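Local atomic coordinates of concanavalin A-like lectin protein kinase family protein (Theobroma cacao, PDB entry 6CTH), a protein that probably transfers phosphate from ATP to protein substrates as a plant receptor-like kinase. Residues Val137-Ile142 and Gly158-Ala163. Numbering follows the deposited sequence.
Sequences VLHRDI and GDFGLA. With MG (magnesium ion), chain C.
His139 and Ala163 bring the two backbones closest, CA to CA 4.3 Å, where the end of strand 136-138 meets a type I turn from Phe160 to Ala163 and the CA-H of Ala163 makes bent CA-H...O contacts with Leu138 O and His139 O. This is the HRD motif of a protein kinase set against its DFG motif. The His139 ring, with CG anti to the backbone N (chi1 -175°), reaches back: NE2 donates to Gly158 O at 2.9 Å, in the ring plane but above the carbonyl plane, while ND1 accepts from Asp141 N, fixing the ring's rotation. It presents an edge to the face of Phe160 in an offset edge-to-face pair, planes at 64°, with CD2 3.7 Å from Phe160 CE1. Arg140, bent at chi3, donates from NH1 to an in-plane lone pair of Leu162 O at 2.8 Å, the oxygen tilted from the guanidinium plane; Leu162 CB packs 3.9 Å from NH1. A water ties His139 O, Asp159 O and Leu162 N together. A magnesium ion joins the HRD and DFG aspartates, 2.0 Å from Asp141 OD2, and four waters complete its six ligands. Its bond to Asp159 OD2 is 2.1 Å. Shared binding draws these oxygens to 3.1 Å, probably offsetting their repulsion; Thr180 holds Asp141 OD1. Gly158 and Asp159 also touch the bound inhibitor. Phe160 packs on helix 54-66, Asp199 of helix 196-212 accepts from His139 N and Arg140 N, and strand 136-138 pairs antiparallel with strand 164-166.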
# COMPACT_ATOMS: atom_id res chain seq x y z
N VAL A 137 -9.57 8.95 -8.04
CA VAL A 137 -9.48 7.50 -7.92
C VAL A 137 -9.36 7.20 -6.44
O VAL A 137 -8.47 7.70 -5.76
CB VAL A 137 -8.28 6.95 -8.66
CG1 VAL A 137 -8.08 5.47 -8.41
CG2 VAL A 137 -8.47 7.19 -10.15
N LEU A 138 -10.26 6.37 -5.94
CA LEU A 138 -10.18 5.90 -4.56
C LEU A 138 -9.60 4.52 -4.67
O LEU A 138 -10.11 3.71 -5.43
CB LEU A 138 -11.56 5.84 -3.93
CG LEU A 138 -12.29 7.16 -3.85
CD1 LEU A 138 -13.63 6.96 -3.17
CD2 LEU A 138 -11.47 8.17 -3.09
N HIS A 139 -8.49 4.29 -4.00
CA HIS A 139 -7.74 3.04 -4.12
C HIS A 139 -8.43 1.85 -3.42
O HIS A 139 -8.57 0.74 -4.01
CB HIS A 139 -6.34 3.26 -3.56
CG HIS A 139 -5.43 2.10 -3.73
ND1 HIS A 139 -5.52 0.93 -2.96
CD2 HIS A 139 -4.44 1.88 -4.64
CE1 HIS A 139 -4.59 0.07 -3.37
NE2 HIS A 139 -3.94 0.62 -4.40
N ARG A 140 -8.77 2.07 -2.16
CA ARG A 140 -9.53 1.11 -1.37
C ARG A 140 -8.76 -0.08 -0.81
O ARG A 140 -9.33 -0.90 -0.11
CB ARG A 140 -10.79 0.68 -2.11
CG ARG A 140 -11.76 1.82 -2.32
CD ARG A 140 -13.00 1.39 -3.06
NE ARG A 140 -13.84 0.53 -2.25
CZ ARG A 140 -14.40 -0.59 -2.68
NH1 ARG A 140 -14.21 -1.00 -3.93
NH2 ARG A 140 -15.16 -1.31 -1.87
N ASP A 141 -7.47 -0.16 -1.10
CA ASP A 141 -6.67 -1.25 -0.53
C ASP A 141 -5.23 -0.88 -0.29
O ASP A 141 -4.29 -1.63 -0.60
CB ASP A 141 -6.80 -2.50 -1.37
CG ASP A 141 -6.48 -3.79 -0.59
OD1 ASP A 141 -6.46 -3.77 0.66
OD2 ASP A 141 -6.31 -4.81 -1.27
N ILE A 142 -5.04 0.29 0.27
CA ILE A 142 -3.73 0.72 0.62
C ILE A 142 -3.20 -0.14 1.78
O ILE A 142 -3.83 -0.16 2.83
CB ILE A 142 -3.74 2.20 0.96
CG1 ILE A 142 -4.08 3.02 -0.31
CG2 ILE A 142 -2.42 2.62 1.56
CD1 ILE A 142 -4.55 4.43 0.01
N GLY A 158 0.56 -0.11 -5.99
CA GLY A 158 -0.20 -0.85 -6.96
C GLY A 158 -1.44 -1.48 -6.38
O GLY A 158 -1.86 -1.13 -5.28
N ASP A 159 -1.93 -2.48 -7.11
CA ASP A 159 -3.20 -3.18 -6.86
C ASP A 159 -4.41 -2.29 -6.91
O ASP A 159 -4.89 -1.81 -5.86
CB ASP A 159 -3.19 -3.89 -5.46
CG ASP A 159 -4.46 -4.70 -5.19
OD1 ASP A 159 -5.15 -5.09 -6.14
OD2 ASP A 159 -4.74 -4.88 -3.97
N PHE A 160 -4.98 -2.16 -8.09
CA PHE A 160 -6.18 -1.38 -8.35
C PHE A 160 -7.44 -2.24 -8.51
O PHE A 160 -8.44 -1.78 -9.05
CB PHE A 160 -5.94 -0.46 -9.55
CG PHE A 160 -4.76 0.43 -9.29
CD1 PHE A 160 -4.90 1.57 -8.59
CD2 PHE A 160 -3.50 0.06 -9.78
CE1 PHE A 160 -3.81 2.38 -8.28
CE2 PHE A 160 -2.40 0.89 -9.51
CZ PHE A 160 -2.56 1.99 -8.72
N GLY A 161 -7.44 -3.44 -7.95
CA GLY A 161 -8.59 -4.33 -8.15
C GLY A 161 -9.87 -3.90 -7.47
O GLY A 161 -10.94 -4.23 -7.96
N LEU A 162 -9.75 -3.14 -6.38
CA LEU A 162 -10.87 -2.53 -5.66
C LEU A 162 -11.02 -1.02 -5.95
O LEU A 162 -11.92 -0.37 -5.41
CB LEU A 162 -10.72 -2.75 -4.15
CG LEU A 162 -10.92 -4.17 -3.66
CD1 LEU A 162 -10.72 -4.21 -2.16
CD2 LEU A 162 -12.31 -4.63 -4.06
N ALA A 163 -10.13 -0.46 -6.78
CA ALA A 163 -10.12 0.98 -6.99
C ALA A 163 -11.32 1.44 -7.80
O ALA A 163 -11.82 0.69 -8.65
CB ALA A 163 -8.82 1.39 -7.71
MG MG C . -6.40 -5.81 -3.00
O HOH W 1 -7.50 -1.72 -4.95
O HOH W 2 -6.83 -6.92 -4.86
O HOH W 3 -4.98 -7.08 -2.34
O HOH W 4 -7.96 -6.89 -2.15
O HOH W 5 -7.71 -4.42 -3.90